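Local coordinates for protein colicin-D (Escherichia coli, PDB 5ZNM) that kills Escherichia coli and closely related bacteria by blocking protein synthesis, its C-terminal RNase domain acting as a toxin that cleaves transfer RNA, at residues D283-G288 / T316-R321; E326-K331 / N355-K360. All coordinates share one frame; numbering follows the deposited sequence.

Contact 1 (D283-G288 / T316-R321)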
# COMPACT_ATOMS: atom_id res chain seq x y z
N ASP A 283 -1.37 -23.20 10.61
CA ASP A 283 -1.38 -24.44 11.39
C ASP A 283 -0.84 -25.59 10.53
O ASP A 283 -1.21 -25.70 9.36
CB ASP A 283 -2.81 -24.74 11.84
CG ASP A 283 -2.89 -25.87 12.86
OD1 ASP A 283 -2.53 -27.02 12.54
OD2 ASP A 283 -3.36 -25.60 13.99
N PRO A 284 0.03 -26.46 11.08
CA PRO A 284 0.54 -27.58 10.27
C PRO A 284 -0.56 -28.41 9.64
O PRO A 284 -0.36 -29.02 8.58
CB PRO A 284 1.34 -28.41 11.29
CG PRO A 284 1.71 -27.46 12.34
CD PRO A 284 0.63 -26.43 12.42
N LEU A 285 -1.74 -28.44 10.25
CA LEU A 285 -2.82 -29.29 9.75
C LEU A 285 -3.72 -28.56 8.77
O LEU A 285 -4.64 -29.19 8.23
CB LEU A 285 -3.66 -29.82 10.92
CG LEU A 285 -2.97 -30.80 11.88
CD1 LEU A 285 -3.87 -31.08 13.09
CD2 LEU A 285 -2.58 -32.11 11.17
N ASP A 286 -3.50 -27.27 8.54
CA ASP A 286 -4.29 -26.48 7.60
C ASP A 286 -3.39 -26.13 6.43
O ASP A 286 -2.60 -25.18 6.50
CB ASP A 286 -4.86 -25.23 8.28
CG ASP A 286 -5.97 -25.56 9.25
OD1 ASP A 286 -5.84 -26.56 9.98
OD2 ASP A 286 -6.98 -24.83 9.29
N SER A 287 -3.54 -26.88 5.34
CA SER A 287 -2.58 -26.86 4.24
C SER A 287 -3.25 -26.80 2.87
O SER A 287 -2.61 -27.16 1.88
CB SER A 287 -1.69 -28.10 4.29
OG SER A 287 -2.48 -29.27 4.06
N GLY A 288 -4.51 -26.38 2.78
CA GLY A 288 -5.19 -26.43 1.51
C GLY A 288 -5.75 -27.81 1.27
O GLY A 288 -6.97 -27.98 1.25
N THR A 316 -3.83 -37.08 17.47
CA THR A 316 -4.55 -38.09 16.70
C THR A 316 -5.02 -37.55 15.36
O THR A 316 -5.05 -38.30 14.37
CB THR A 316 -5.73 -38.66 17.51
OG1 THR A 316 -6.69 -37.62 17.79
CG2 THR A 316 -5.23 -39.22 18.82
N LEU A 317 -5.37 -36.26 15.28
CA LEU A 317 -5.68 -35.68 13.97
C LEU A 317 -4.45 -35.65 13.07
O LEU A 317 -4.59 -35.78 11.86
CB LEU A 317 -6.26 -34.27 14.11
CG LEU A 317 -7.59 -34.14 14.87
CD1 LEU A 317 -8.13 -32.70 14.76
CD2 LEU A 317 -8.62 -35.15 14.38
N THR A 318 -3.25 -35.47 13.65
CA THR A 318 -2.03 -35.57 12.87
C THR A 318 -1.79 -37.01 12.40
O THR A 318 -1.36 -37.23 11.26
CB THR A 318 -0.84 -35.03 13.67
OG1 THR A 318 -1.08 -33.65 14.01
CG2 THR A 318 0.46 -35.12 12.87
N LYS A 319 -2.10 -38.00 13.25
CA LYS A 319 -2.05 -39.40 12.79
C LYS A 319 -2.93 -39.61 11.56
O LYS A 319 -2.51 -40.24 10.58
CB LYS A 319 -2.51 -40.34 13.91
CG LYS A 319 -1.52 -40.63 15.02
CD LYS A 319 -2.03 -41.85 15.84
CE LYS A 319 -1.15 -42.11 17.06
NZ LYS A 319 -1.67 -43.25 17.84
N PHE A 320 -4.17 -39.11 11.62
CA PHE A 320 -5.13 -39.27 10.52
C PHE A 320 -4.63 -38.57 9.26
O PHE A 320 -4.65 -39.15 8.16
CB PHE A 320 -6.48 -38.70 10.97
CG PHE A 320 -7.66 -39.00 10.04
CD1 PHE A 320 -7.72 -40.17 9.32
CD2 PHE A 320 -8.71 -38.10 9.95
CE1 PHE A 320 -8.83 -40.44 8.50
CE2 PHE A 320 -9.81 -38.35 9.14
CZ PHE A 320 -9.87 -39.53 8.41
N ARG A 321 -4.17 -37.33 9.40
CA ARG A 321 -3.59 -36.62 8.26
C ARG A 321 -2.44 -37.42 7.64
O ARG A 321 -2.39 -37.61 6.41
CB ARG A 321 -3.11 -35.23 8.71
CG ARG A 321 -2.78 -34.22 7.60
CD ARG A 321 -1.42 -34.44 6.94
NE ARG A 321 -0.30 -34.55 7.89
CZ ARG A 321 0.36 -33.52 8.43
NH1 ARG A 321 1.37 -33.74 9.27
NH2 ARG A 321 0.01 -32.27 8.13
O HOH W 1 -1.83 -30.87 6.66
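Leu-285 and Thr-318 bring the two backbones closest, their CA atoms 7.1 Å apart, where a type I beta turn running from Asp-283 to Asp-286 meets helix 314-329. The turn is braced from within: Asp-283 OD1 accepts the Leu-285 N-H through its anti lone pair, an Asx turn with a 2.8 Å N to OD1 distance and an N-H...O angle of 167°. Leu-285 does most of the apolar work. Its CG lies anti to the carbonyl carbon (chi1 -66°); the side chain crosses those of Leu-317 and Thr-318 at about a right angle. CD1 rests on Leu-317 CB at 4.1 Å, and CD2 comes within 3.6 Å of Thr-318 OG1, a hydroxyl already bonded to Arg-314 O. CD2 also sits over one face of the Arg-321 guanidinium, towards its rim. The Arg-321 chain, bent at chi2 and chi3, presents NH2 to Pro-284 O at 3.3 Å in a weak hydrogen bond with an N-H...O angle of only 125°. A water reinforces it, accepting from Arg-321 NH2 at 2.7 Å and donating to Pro-284 O at 3.0 Å; it also bonds Ser-287 OG. Both partners of NH2 lie in the guanidinium plane, while NH1 reaches Gly-203 O. The turn is also tied to strand 153-160, consistent with its loop docking the central domain against helix 314-329 of the tRNase domain. The chemistry implies a junction combining leucine packing with water-mediated arginine bonding, supplemented by the Asp-283 to Arg-314 salt bridge just before segment 316-321.

Contact 2 (E326-K331 / N355-K360)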
# COMPACT_ATOMS: atom_id res chain seq x y z
N GLU A 326 0.04 -41.20 3.65
CA GLU A 326 0.68 -42.49 3.34
C GLU A 326 -0.11 -43.26 2.29
O GLU A 326 0.48 -43.90 1.40
CB GLU A 326 0.83 -43.33 4.62
CG GLU A 326 1.89 -42.78 5.61
CD GLU A 326 1.95 -43.55 6.94
OE1 GLU A 326 1.35 -44.64 7.05
OE2 GLU A 326 2.60 -43.04 7.89
N HIS A 327 -1.44 -43.24 2.39
CA HIS A 327 -2.30 -43.86 1.37
C HIS A 327 -2.08 -43.21 0.01
O HIS A 327 -1.89 -43.91 -1.00
CB HIS A 327 -3.77 -43.73 1.80
CG HIS A 327 -4.76 -44.08 0.73
ND1 HIS A 327 -5.22 -45.37 0.55
CD2 HIS A 327 -5.39 -43.31 -0.18
CE1 HIS A 327 -6.10 -45.37 -0.45
NE2 HIS A 327 -6.22 -44.14 -0.91
N LEU A 328 -2.08 -41.88 -0.04
CA LEU A 328 -1.93 -41.21 -1.33
C LEU A 328 -0.53 -41.36 -1.91
O LEU A 328 -0.37 -41.24 -3.13
CB LEU A 328 -2.25 -39.73 -1.20
CG LEU A 328 -3.72 -39.39 -0.90
CD1 LEU A 328 -3.81 -37.89 -0.62
CD2 LEU A 328 -4.65 -39.79 -2.06
N SER A 329 0.47 -41.63 -1.08
CA SER A 329 1.84 -41.78 -1.56
C SER A 329 2.18 -43.21 -1.94
O SER A 329 3.20 -43.43 -2.61
CB SER A 329 2.85 -41.32 -0.50
OG SER A 329 2.64 -39.95 -0.18
N ASP A 330 1.37 -44.17 -1.50
CA ASP A 330 1.66 -45.57 -1.76
C ASP A 330 1.69 -45.81 -3.26
O ASP A 330 0.81 -45.34 -4.00
CB ASP A 330 0.60 -46.43 -1.06
CG ASP A 330 0.80 -47.93 -1.25
OD1 ASP A 330 1.30 -48.39 -2.30
OD2 ASP A 330 0.42 -48.68 -0.33
N LYS A 331 2.72 -46.52 -3.72
CA LYS A 331 2.88 -46.74 -5.15
C LYS A 331 1.74 -47.55 -5.74
O LYS A 331 1.46 -47.45 -6.94
CB LYS A 331 4.22 -47.44 -5.43
CG LYS A 331 4.26 -48.87 -4.89
CD LYS A 331 5.45 -49.64 -5.42
CE LYS A 331 5.45 -51.07 -4.92
NZ LYS A 331 6.83 -51.61 -4.85
N ASN A 355 -8.81 -49.23 0.84
CA ASN A 355 -9.23 -47.90 1.25
C ASN A 355 -9.41 -46.99 0.04
O ASN A 355 -8.72 -47.12 -0.97
CB ASN A 355 -8.21 -47.29 2.23
CG ASN A 355 -8.33 -47.88 3.62
OD1 ASN A 355 -9.34 -48.51 3.95
ND2 ASN A 355 -7.31 -47.68 4.46
N VAL A 356 -10.37 -46.07 0.15
CA VAL A 356 -10.51 -44.97 -0.79
C VAL A 356 -10.31 -43.67 -0.04
O VAL A 356 -10.63 -43.56 1.14
CB VAL A 356 -11.90 -44.96 -1.48
CG1 VAL A 356 -12.04 -46.16 -2.41
CG2 VAL A 356 -12.99 -44.99 -0.41
N VAL A 357 -9.78 -42.67 -0.75
CA VAL A 357 -9.72 -41.29 -0.27
C VAL A 357 -10.28 -40.40 -1.37
O VAL A 357 -9.90 -40.56 -2.54
CB VAL A 357 -8.28 -40.86 0.11
CG1 VAL A 357 -8.20 -39.33 0.28
CG2 VAL A 357 -7.81 -41.60 1.39
N ILE A 358 -11.20 -39.51 -1.01
CA ILE A 358 -11.86 -38.60 -1.96
C ILE A 358 -11.20 -37.23 -1.90
O ILE A 358 -11.14 -36.61 -0.84
CB ILE A 358 -13.36 -38.46 -1.67
CG1 ILE A 358 -14.06 -39.82 -1.56
CG2 ILE A 358 -14.04 -37.52 -2.75
CD1 ILE A 358 -15.41 -39.72 -0.84
N ILE A 359 -10.81 -36.72 -3.06
CA ILE A 359 -10.24 -35.39 -3.21
C ILE A 359 -11.19 -34.57 -4.08
O ILE A 359 -11.52 -34.99 -5.20
CB ILE A 359 -8.84 -35.43 -3.85
CG1 ILE A 359 -7.92 -36.38 -3.06
CG2 ILE A 359 -8.23 -34.03 -3.90
CD1 ILE A 359 -7.64 -35.91 -1.65
N LYS A 360 -11.63 -33.42 -3.58
CA LYS A 360 -12.49 -32.55 -4.38
C LYS A 360 -11.72 -31.96 -5.56
O LYS A 360 -10.49 -31.97 -5.61
CB LYS A 360 -13.05 -31.42 -3.54
CG LYS A 360 -14.09 -31.81 -2.50
CD LYS A 360 -14.07 -30.76 -1.40
CE LYS A 360 -15.46 -30.43 -0.89
NZ LYS A 360 -15.50 -29.01 -0.43
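His-327 and Leu-328, in the last turn of helix 314-329, pack on Asn-355, Val-357 and Ile-359 of an inner strand in the four-stranded antiparallel sheet of the tRNase domain, an instance of a helix lying against a sheet face. The backbones come nearest at Leu-328 and Val-357, CA to CA 7.9 Å. Asn-355, Val-357 and Ile-359 point their CB atoms at the helix, whereas Val-356 and Ile-358 turn to the other face. The imidazole of His-327 fits closely against the strand. Its CG lies anti to the backbone N (chi1 169°), and the side chain runs past that of Val-357 in the opposite direction, with CD2 3.4 Å from Val-357 CG2. At the ring edge, near its plane, CE1 approaches Asn-355 O at 3.2 Å, a polar carbon-to-oxygen contact; Asn-355 CB lies 3.9 Å from ND1. The imidazole and the Asn-355 amide are inclined by 48°. Both are anchored elsewhere: His-327 NE2 bonds Tyr-348 O on the adjacent strand, Asn-355 OD1 takes a bond from Lys-370 NZ, and Asn-355 ND2 gives one to Asp-304 O. Further along the strand the contact becomes purely apolar. The two methyls of Leu-328 divide their partners, CD2 meeting Val-357 CG1 at 4.3 Å and CD1 meeting Ile-359 CD1 at 4.4 Å. The implication is that the bond from NE2 to Tyr-348 O probably helps to fix the ring's rotation, while van der Waals packing, together with the C-H...O-like approach of CE1 to Asn-355 O, joins the helix end to the strand.

Helix 314-329 serves both contacts, which lie in series along the chain with centres 15 Å apart and nearest atoms about 5 Å apart, not touching. Contact 1 engages its earlier turns and apparently faces outwards from the tRNase domain to a loop anchored on the central domain; contact 2 engages its last turn and stays within the tRNase domain. Each is largely buried, yet contact 2 lies farther from the chain centre, about 25 Å against 14 Å. Their chemistry follows these places: the apparently interdomain contact admits a bridging water and a weak arginine bond, whereas the other relies on side-chain packing, with His-327 NE2 and the Asn-355 amide bonded to residues elsewhere in the domain.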